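Local coordinates for ribonucleotide monophosphatase NagD (Escherichia coli, PDB 2C4N), which removes phosphate from ribonucleoside 5'-phosphates in a magnesium-assisted hydrolysis, and probably acts on a broad range of other phosphorylated compounds, at residues Cys8-Gly12 and Val13-Asp17; Gln50-Ala53 and Asn54-Ala57; Pro154-Gly157 and Ala158-Gly162. All blocks are in the same frame, centred on the assembly; numbering follows the deposited sequence.

Contact 1 (Cys8-Gly12 and Val13-Asp17); sequences CDIDG and VLMHD. With MG (magnesium ion), chain B; PO4 (phosphate ion), chain D.
Ile10 and Met15 meet across a tight local turn, where the chain leaves strand 5-9 of the central parallel sheet and folds back into the small hairpin of strands 15-16 and 19-20. Ile10 O is the hub: it accepts from Leu14 N at 2.8 Å, in the carbonyl plane, and, about 40° out of it on opposite sides, from Val13 N and Met15 N. Gly12 N bonds in return to Met15 O at 2.9 Å, bridging Asp11 and Met15. Gly12 suits this bend because its phi of 84° would press a side chain against the carbonyl oxygen of Asp11. This is the DxDx(T/V) loop of HAD hydrolases, and the turn and hairpin correspond to the squiggle and flap of that fold. Asp9 OD2 and Asp11 O each hold the magnesium at 2.2 Å; Asp201, a phosphate oxygen and two waters complete its shell. Asp9 OD1 turns to Lys176, while Asp11 OD1 takes a salt bridge from Arg55 and a 2.6 Å hydrogen bond from a water that also accepts from Asp17 N. On the apolar side, chi1 -174° sets Cys8 SG anti to the backbone N, 3.7 Å from Val13 CG1 and 3.8 Å from Leu14 CD1. With an alanine in place of Leu14, the sulfur of Cys8 would probably lose part of its apolar cover, and a gap would open beside Leu40 and Phe56.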
ATOM      1  N   CYS A   8      -3.437  24.434 -20.768  1.00 15.66           N
ATOM      2  CA  CYS A   8      -3.457  23.305 -21.677  1.00 14.67           C
ATOM      3  C   CYS A   8      -2.267  22.395 -21.461  1.00 15.22           C
ATOM      4  O   CYS A   8      -1.113  22.825 -21.524  1.00 17.09           O
ATOM      5  CB  CYS A   8      -3.477  23.788 -23.130  1.00 17.02           C
ATOM      6  SG  CYS A   8      -3.663  22.466 -24.355  1.00 17.85           S
ATOM      7  N   ASP A   9      -2.559  21.129 -21.198  1.00 14.76           N
ATOM      8  CA  ASP A   9      -1.510  20.150 -20.994  1.00 14.92           C
ATOM      9  C   ASP A   9      -0.749  19.952 -22.306  1.00 15.12           C
ATOM     10  O   ASP A   9      -1.304  20.134 -23.391  1.00 15.55           O
ATOM     11  CB  ASP A   9      -2.115  18.832 -20.531  1.00 16.31           C
ATOM     12  CG  ASP A   9      -1.083  17.756 -20.397  1.00 17.80           C
ATOM     13  OD1 ASP A   9      -0.122  17.944 -19.619  1.00 18.07           O
ATOM     14  OD2 ASP A   9      -1.230  16.732 -21.081  1.00 19.29           O
ATOM     15  N   ILE A  10       0.517  19.567 -22.209  1.00 14.48           N
ATOM     16  CA  ILE A  10       1.341  19.391 -23.402  1.00 16.12           C
ATOM     17  C   ILE A  10       1.346  18.004 -24.031  1.00 14.92           C
ATOM     18  O   ILE A  10       0.811  17.808 -25.122  1.00 15.75           O
ATOM     19  CB  ILE A  10       2.805  19.825 -23.106  1.00 18.31           C
ATOM     20  CG1 ILE A  10       2.840  21.339 -22.878  1.00 17.51           C
ATOM     21  CG2 ILE A  10       3.733  19.422 -24.258  1.00 15.45           C
ATOM     22  CD1 ILE A  10       4.180  21.875 -22.402  1.00 17.75           C
ATOM     23  N   ASP A  11       1.945  17.038 -23.347  1.00 17.35           N
ATOM     24  CA  ASP A  11       2.045  15.687 -23.889  1.00 18.86           C
ATOM     25  C   ASP A  11       0.724  14.943 -24.046  1.00 18.11           C
ATOM     26  O   ASP A  11      -0.058  14.840 -23.110  1.00 16.03           O
ATOM     27  CB  ASP A  11       3.031  14.883 -23.041  1.00 19.27           C
ATOM     28  CG  ASP A  11       4.434  15.462 -23.103  1.00 22.71           C
ATOM     29  OD1 ASP A  11       5.001  15.503 -24.214  1.00 21.35           O
ATOM     30  OD2 ASP A  11       4.962  15.889 -22.055  1.00 26.59           O
ATOM     31  N   GLY A  12       0.483  14.429 -25.250  1.00 16.73           N
ATOM     32  CA  GLY A  12      -0.750  13.707 -25.514  1.00 16.93           C
ATOM     33  C   GLY A  12      -1.894  14.636 -25.873  1.00 16.75           C
ATOM     34  O   GLY A  12      -3.009  14.188 -26.133  1.00 17.36           O
ATOM     35  N   VAL A  13      -1.610  15.936 -25.891  1.00 15.67           N
ATOM     36  CA  VAL A  13      -2.606  16.954 -26.206  1.00 15.68           C
ATOM     37  C   VAL A  13      -2.122  17.855 -27.347  1.00 15.78           C
ATOM     38  O   VAL A  13      -2.795  18.002 -28.367  1.00 15.46           O
ATOM     39  CB  VAL A  13      -2.893  17.844 -24.972  1.00 15.84           C
ATOM     40  CG1 VAL A  13      -3.900  18.930 -25.333  1.00 16.17           C
ATOM     41  CG2 VAL A  13      -3.416  16.983 -23.815  1.00 16.56           C
ATOM     42  N   LEU A  14      -0.945  18.447 -27.169  1.00 15.45           N
ATOM     43  CA  LEU A  14      -0.377  19.343 -28.169  1.00 16.76           C
ATOM     44  C   LEU A  14       0.777  18.672 -28.894  1.00 17.40           C
ATOM     45  O   LEU A  14       1.028  18.937 -30.075  1.00 16.89           O
ATOM     46  CB  LEU A  14       0.118  20.630 -27.492  1.00 14.47           C
ATOM     47  CG  LEU A  14      -0.963  21.477 -26.805  1.00 15.87           C
ATOM     48  CD1 LEU A  14      -0.335  22.672 -26.096  1.00 14.26           C
ATOM     49  CD2 LEU A  14      -1.963  21.949 -27.845  1.00 16.12           C
ATOM     50  N   MET A  15       1.479  17.824 -28.174  1.00 17.08           N
ATOM     51  CA  MET A  15       2.609  17.079 -28.711  1.00 18.90           C
ATOM     52  C   MET A  15       2.536  15.569 -28.490  1.00 21.11           C
ATOM     53  O   MET A  15       2.171  15.118 -27.462  1.00 19.69           O
ATOM     54  CB  MET A  15       3.915  17.589 -28.136  1.00 19.72           C
ATOM     55  CG  MET A  15       4.144  19.023 -28.338  1.00 23.70           C
ATOM     56  SD  MET A  15       4.504  19.535 -29.984  1.00 24.67           S
ATOM     57  CE  MET A  15       6.011  19.021 -29.986  1.00 24.78           C
ATOM     58  N   HIS A  16       2.956  14.820 -29.494  1.00 19.87           N
ATOM     59  CA  HIS A  16       3.409  13.482 -29.307  1.00 24.06           C
ATOM     60  C   HIS A  16       4.885  13.383 -29.488  1.00 27.48           C
ATOM     61  O   HIS A  16       5.396  13.395 -30.551  1.00 24.36           O
ATOM     62  CB  HIS A  16       2.708  12.481 -30.187  1.00 28.62           C
ATOM     63  CG  HIS A  16       1.260  12.322 -29.897  1.00 30.52           C
ATOM     64  ND1 HIS A  16       0.296  12.525 -30.841  1.00 32.55           N
ATOM     65  CD2 HIS A  16       0.616  11.962 -28.779  1.00 31.60           C
ATOM     66  CE1 HIS A  16      -0.882  12.303 -30.316  1.00 30.75           C
ATOM     67  NE2 HIS A  16      -0.715  11.968 -29.063  1.00 31.36           N
ATOM     68  N   ASP A  17       5.515  13.335 -28.348  1.00 28.63           N
ATOM     69  CA  ASP A  17       6.891  13.499 -28.269  1.00 31.39           C
ATOM     70  C   ASP A  17       7.348  14.762 -28.948  1.00 30.63           C
ATOM     71  O   ASP A  17       7.057  15.828 -28.553  1.00 30.43           O
ATOM     72  CB  ASP A  17       7.537  12.327 -28.963  1.00 69.54           C
ATOM     73  CG  ASP A  17       8.512  11.686 -28.150  1.00 75.14           C
ATOM     74  OD1 ASP A  17       9.702  12.066 -28.221  1.00 76.60           O
ATOM     75  OD2 ASP A  17       8.084  10.774 -27.416  1.00 77.42           O
TER
HETATM   76 MG    MG B1251      -0.516  14.621 -20.953  1.00 22.83          MG
HETATM   77  P   PO4 D1253       2.539  16.053 -19.481  1.00 30.33           P
HETATM   78  O1  PO4 D1253       2.742  17.290 -20.277  1.00 31.58           O
HETATM   79  O2  PO4 D1253       2.163  16.410 -18.092  1.00 24.92           O
HETATM   80  O3  PO4 D1253       1.469  15.245 -20.088  1.00 26.21           O
HETATM   81  O4  PO4 D1253       3.799  15.265 -19.472  1.00 32.83           O
HETATM   82  O   HOH W   1       4.600  13.417 -25.741  1.00 28.48           O
HETATM   83  O   HOH W   2      -1.519  14.402 -18.875  1.00 20.05           O
HETATM   84  O   HOH W   3       0.009  12.351 -21.124  1.00 21.42           O

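Contact 2 (Gln50-Ala53 and Asn54-Ala57); sequences QDLA and NRFA
The side-chain amides of Gln50 and Asn54, one helical turn apart, meet with their planes 31° apart. Gln50 NE2 donates to Asn54 OD1 at 3.2 Å, a bent bond whose donor stands above the carbonyl plane of Asn54, well off a lone pair. Gln50 reaches this point because its chain folds at chi2 (63°), bringing the amide forward along the helix; neutral amides, each both donor and acceptor, suit this exposed face, where they can pair with each other or with solvent. The other two flat groups are met obliquely. Leu52 CD2 touches the Arg55 guanidinium at NH1, 3.8 Å away, the two side chains running side by side in the same direction. The ring of Phe56 lies close to the backbone, with CD1 3.3 Å from Leu52 O.

Under these groups runs the regular alpha-helical pattern of bonds between residues four apart: Asn54 N to Gln50 O, Arg55 N to Asp51 O, Phe56 N to Leu52 O, and Ala57 N to Ala53 O at 2.8 Å. Arg55 leaves the helix fully extended, CG anti to the backbone N (chi1 172°), and this length carries NH2 to the Asp11 carboxylate and to a hydrogen bond with Asp17 O; by similarity, Arg55 orients Asp11 for proton transfer.

Helix 49-58 is the crossover of a beta-alpha-beta unit, joining strand 38-42 to strand 68-70. Its apolar side, with Leu52, the small Ala53 and Phe56, covers Phe68, whose ring meets that of Phe56 edge to face, while Arg55 and Phe56 also pack on Met15 of the hairpin strand 15-16.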
ATOM      1  N   GLN A  50      12.521  27.928 -22.730  1.00 20.19           N
ATOM      2  CA  GLN A  50      13.114  28.078 -24.046  1.00 21.39           C
ATOM      3  C   GLN A  50      13.261  26.747 -24.726  1.00 21.08           C
ATOM      4  O   GLN A  50      13.048  26.645 -25.901  1.00 21.40           O
ATOM      5  CB  GLN A  50      14.439  28.837 -23.987  1.00 21.67           C
ATOM      6  CG  GLN A  50      15.002  29.289 -25.328  1.00 26.35           C
ATOM      7  CD  GLN A  50      14.101  30.297 -26.056  1.00 27.78           C
ATOM      8  OE1 GLN A  50      14.064  31.470 -25.709  1.00 28.54           O
ATOM      9  NE2 GLN A  50      13.389  29.826 -27.059  1.00 27.72           N
ATOM     10  N   ASP A  51      13.617  25.726 -23.971  1.00 17.21           N
ATOM     11  CA  ASP A  51      13.754  24.382 -24.537  1.00 17.42           C
ATOM     12  C   ASP A  51      12.414  23.963 -25.123  1.00 16.32           C
ATOM     13  O   ASP A  51      12.340  23.418 -26.221  1.00 15.83           O
ATOM     14  CB  ASP A  51      14.137  23.345 -23.472  1.00 23.67           C
ATOM     15  CG  ASP A  51      15.554  23.505 -22.959  1.00 28.91           C
ATOM     16  OD1 ASP A  51      16.428  23.975 -23.719  1.00 29.72           O
ATOM     17  OD2 ASP A  51      15.796  23.131 -21.789  1.00 28.56           O
ATOM     18  N   LEU A  52      11.350  24.207 -24.362  1.00 17.22           N
ATOM     19  CA  LEU A  52      10.010  23.843 -24.794  1.00 17.74           C
ATOM     20  C   LEU A  52       9.583  24.633 -26.018  1.00 17.02           C
ATOM     21  O   LEU A  52       8.977  24.079 -26.930  1.00 17.02           O
ATOM     22  CB  LEU A  52       9.018  24.049 -23.649  1.00 18.53           C
ATOM     23  CG  LEU A  52       9.127  22.970 -22.563  1.00 18.84           C
ATOM     24  CD1 LEU A  52       8.386  23.410 -21.312  1.00 19.52           C
ATOM     25  CD2 LEU A  52       8.567  21.659 -23.101  1.00 19.36           C
ATOM     26  N   ALA A  53       9.903  25.923 -26.045  1.00 18.71           N
ATOM     27  CA  ALA A  53       9.548  26.752 -27.194  1.00 19.48           C
ATOM     28  C   ALA A  53      10.290  26.248 -28.435  1.00 18.17           C
ATOM     29  O   ALA A  53       9.727  26.214 -29.530  1.00 17.94           O
ATOM     30  CB  ALA A  53       9.896  28.217 -26.921  1.00 17.06           C
ATOM     31  N   ASN A  54      11.537  25.893 -28.266  1.00 16.93           N
ATOM     32  CA  ASN A  54      12.285  25.339 -29.356  1.00 17.95           C
ATOM     33  C   ASN A  54      11.744  23.999 -29.864  1.00 19.40           C
ATOM     34  O   ASN A  54      11.667  23.764 -31.025  1.00 16.89           O
ATOM     35  CB  ASN A  54      13.746  25.230 -29.025  1.00 19.09           C
ATOM     36  CG  ASN A  54      14.399  26.563 -28.861  1.00 21.54           C
ATOM     37  OD1 ASN A  54      13.826  27.545 -29.202  1.00 22.52           O
ATOM     38  ND2 ASN A  54      15.593  26.573 -28.344  1.00 19.26           N
ATOM     39  N   ARG A  55      11.366  23.154 -28.921  1.00 19.98           N
ATOM     40  CA  ARG A  55      10.776  21.857 -29.249  1.00 20.32           C
ATOM     41  C   ARG A  55       9.493  22.067 -30.053  1.00 18.83           C
ATOM     42  O   ARG A  55       9.256  21.389 -31.053  1.00 19.09           O
ATOM     43  CB  ARG A  55      10.475  21.089 -27.960  1.00 22.78           C
ATOM     44  CG  ARG A  55       9.684  19.803 -28.145  1.00 24.75           C
ATOM     45  CD  ARG A  55       9.330  19.209 -26.788  1.00 25.37           C
ATOM     46  NE  ARG A  55       8.343  18.135 -26.875  1.00 24.62           N
ATOM     47  CZ  ARG A  55       7.654  17.682 -25.832  1.00 24.97           C
ATOM     48  NH1 ARG A  55       7.852  18.212 -24.632  1.00 24.73           N
ATOM     49  NH2 ARG A  55       6.762  16.714 -25.986  1.00 22.84           N
ATOM     50  N   PHE A  56       8.667  23.013 -29.612  1.00 18.44           N
ATOM     51  CA  PHE A  56       7.411  23.322 -30.294  1.00 18.30           C
ATOM     52  C   PHE A  56       7.667  23.907 -31.683  1.00 20.73           C
ATOM     53  O   PHE A  56       7.020  23.527 -32.660  1.00 20.17           O
ATOM     54  CB  PHE A  56       6.589  24.320 -29.475  1.00 15.62           C
ATOM     55  CG  PHE A  56       5.614  23.676 -28.516  1.00 17.47           C
ATOM     56  CD1 PHE A  56       6.050  22.768 -27.556  1.00 17.18           C
ATOM     57  CD2 PHE A  56       4.260  23.986 -28.577  1.00 17.09           C
ATOM     58  CE1 PHE A  56       5.145  22.172 -26.663  1.00 19.52           C
ATOM     59  CE2 PHE A  56       3.348  23.401 -27.694  1.00 19.83           C
ATOM     60  CZ  PHE A  56       3.795  22.490 -26.733  1.00 18.40           C
ATOM     61  N   ALA A  57       8.614  24.834 -31.760  1.00 19.83           N
ATOM     62  CA  ALA A  57       8.952  25.475 -33.026  1.00 21.39           C
ATOM     63  C   ALA A  57       9.509  24.455 -34.018  1.00 21.12           C
ATOM     64  O   ALA A  57       9.213  24.510 -35.210  1.00 21.68           O
ATOM     65  CB  ALA A  57       9.956  26.596 -32.792  1.00 21.42           C
TER

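Contact 3 (Pro154-Gly157 and Ala158-Gly162); sequences PACG and ALCAG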
ATOM      1  N   PRO A 154      13.374   5.978 -15.799  1.00 20.10           N
ATOM      2  CA  PRO A 154      12.988   6.410 -14.455  1.00 18.79           C
ATOM      3  C   PRO A 154      12.655   7.899 -14.437  1.00 17.38           C
ATOM      4  O   PRO A 154      13.335   8.703 -15.080  1.00 17.03           O
ATOM      5  CB  PRO A 154      14.228   6.089 -13.621  1.00 19.00           C
ATOM      6  CG  PRO A 154      14.802   4.880 -14.327  1.00 19.61           C
ATOM      7  CD  PRO A 154      14.679   5.293 -15.778  1.00 18.94           C
ATOM      8  N   ALA A 155      11.595   8.249 -13.713  1.00 19.64           N
ATOM      9  CA  ALA A 155      11.165   9.633 -13.571  1.00 18.83           C
ATOM     10  C   ALA A 155      11.145   9.932 -12.077  1.00 18.68           C
ATOM     11  O   ALA A 155      11.421   9.051 -11.261  1.00 18.15           O
ATOM     12  CB  ALA A 155       9.777   9.821 -14.176  1.00 17.43           C
ATOM     13  N   CYS A 156      10.809  11.168 -11.719  1.00 14.75           N
ATOM     14  CA  CYS A 156      10.779  11.584 -10.322  1.00 14.32           C
ATOM     15  C   CYS A 156      10.208  10.564  -9.333  1.00 14.01           C
ATOM     16  O   CYS A 156      10.835  10.260  -8.315  1.00 13.96           O
ATOM     17  CB  CYS A 156      10.000  12.893 -10.194  1.00 10.88           C
ATOM     18  SG  CYS A 156       9.955  13.550  -8.522  1.00 15.76           S
ATOM     19  N   GLY A 157       9.018  10.048  -9.628  1.00 15.73           N
ATOM     20  CA  GLY A 157       8.382   9.086  -8.741  1.00 15.80           C
ATOM     21  C   GLY A 157       9.245   7.880  -8.424  1.00 16.10           C
ATOM     22  O   GLY A 157       9.232   7.377  -7.297  1.00 15.75           O
ATOM     23  N   ALA A 158       9.989   7.411  -9.420  1.00 16.55           N
ATOM     24  CA  ALA A 158      10.867   6.257  -9.246  1.00 17.55           C
ATOM     25  C   ALA A 158      12.085   6.604  -8.390  1.00 17.10           C
ATOM     26  O   ALA A 158      12.578   5.772  -7.624  1.00 17.44           O
ATOM     27  CB  ALA A 158      11.313   5.733 -10.611  1.00 20.65           C
ATOM     28  N   LEU A 159      12.572   7.833  -8.526  1.00 13.82           N
ATOM     29  CA  LEU A 159      13.721   8.281  -7.747  1.00 15.11           C
ATOM     30  C   LEU A 159      13.325   8.451  -6.285  1.00 13.55           C
ATOM     31  O   LEU A 159      14.134   8.247  -5.383  1.00 14.38           O
ATOM     32  CB  LEU A 159      14.267   9.608  -8.292  1.00 19.19           C
ATOM     33  CG  LEU A 159      14.624   9.665  -9.788  1.00 21.17           C
ATOM     34  CD1 LEU A 159      15.470  10.904 -10.050  1.00 22.11           C
ATOM     35  CD2 LEU A 159      15.383   8.422 -10.201  1.00 20.47           C
ATOM     36  N   CYS A 160      12.076   8.828  -6.045  1.00 17.25           N
ATOM     37  CA  CYS A 160      11.602   9.006  -4.673  1.00 18.03           C
ATOM     38  C   CYS A 160      11.368   7.680  -3.961  1.00 18.19           C
ATOM     39  O   CYS A 160      11.519   7.584  -2.743  1.00 17.01           O
ATOM     40  CB  CYS A 160      10.295   9.810  -4.661  1.00 18.17           C
ATOM     41  SG  CYS A 160      10.479  11.565  -5.065  1.00 16.00           S
ATOM     42  N   ALA A 161      11.006   6.658  -4.728  1.00 15.59           N
ATOM     43  CA  ALA A 161      10.701   5.343  -4.174  1.00 15.74           C
ATOM     44  C   ALA A 161      11.707   4.816  -3.144  1.00 14.88           C
ATOM     45  O   ALA A 161      11.320   4.406  -2.045  1.00 15.00           O
ATOM     46  CB  ALA A 161      10.530   4.336  -5.313  1.00 15.83           C
ATOM     47  N   GLY A 162      12.990   4.821  -3.498  1.00 16.36           N
ATOM     48  CA  GLY A 162      14.010   4.344  -2.579  1.00 18.02           C
ATOM     49  C   GLY A 162      14.147   5.225  -1.350  1.00 17.61           C
ATOM     50  O   GLY A 162      14.338   4.736  -0.237  1.00 18.13           O
TER
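Leu159 lies over the first turn of helix 156-167 and touches the start of that turn along much of its length. Its CB sits 3.5 Å from Cys156 O, and CG, placed anti to the carbonyl carbon (chi1 -54°), comes 3.6 Å from Ala155 O. At the tip, CD2 reaches back to Pro154 CB at 4.3 Å. A branched apolar side chain suits this place, for it spans from the helix to the proline that precedes it; the same Pro154 CB also meets Ala158 CB at 4.2 Å.

Ala155 occupies the N-cap position. Having no polar side-chain atom, it caps no amide that way, but its carbonyl begins the helical bonding: Ala155 O accepts from Leu159 N at 3.2 Å, with a weak additional bond from Ala158 N. Cys160 N to Cys156 O and Ala161 N to Gly157 O carry the pattern on.

On another side of the helix, Cys156 SG and Cys160 SG lie 4.0 Å apart, one turn from each other. This is an apolar contact between two unlinked sulfurs, too far apart for a disulfide. Cys156 points its SG anti to the backbone N (chi1 -177°), which leans the sulfur along the helix toward Cys160.

Both cysteines pack on Ala142 of strand 139-142, and Leu159 and Cys160 on Val116 of strand 105-116, so this face of the helix covers the parallel sheet of the C2-type cap domain of this HAD phosphatase. The helix also meets a second subunit of the crystal assembly: Pro154 and Ala158 touch its Ile166, Leu159 its Trp124, and Ala161 its Ala161. The helix itself connects strand 139-142 to strand 172-173.

In the fold
Contacts 1 and 2 belong together: their centres are 13 Å apart, and Arg55 of the helix reaches the catalytic loop, where Arg55 NH2 lies 2.8 Å from Asp11 OD1 and 2.7 Å from Asp17 O. Phe56 CE1 adds apolar packing on Met15 CG at 3.7 Å. Contact 1 supplies two of the magnesium ligands and the Asp11 amide that bonds the phosphate, and contact 2 supplies Arg55, which probably orients Asp11, as in relatives. Contact 3 stands apart, its nearest atoms about 11 Å from contact 1 and about 14 Å from contact 2. It lies in the other domain, where Gly157 bonds through its backbone to Asp146, a residue that by similarity confers substrate specificity.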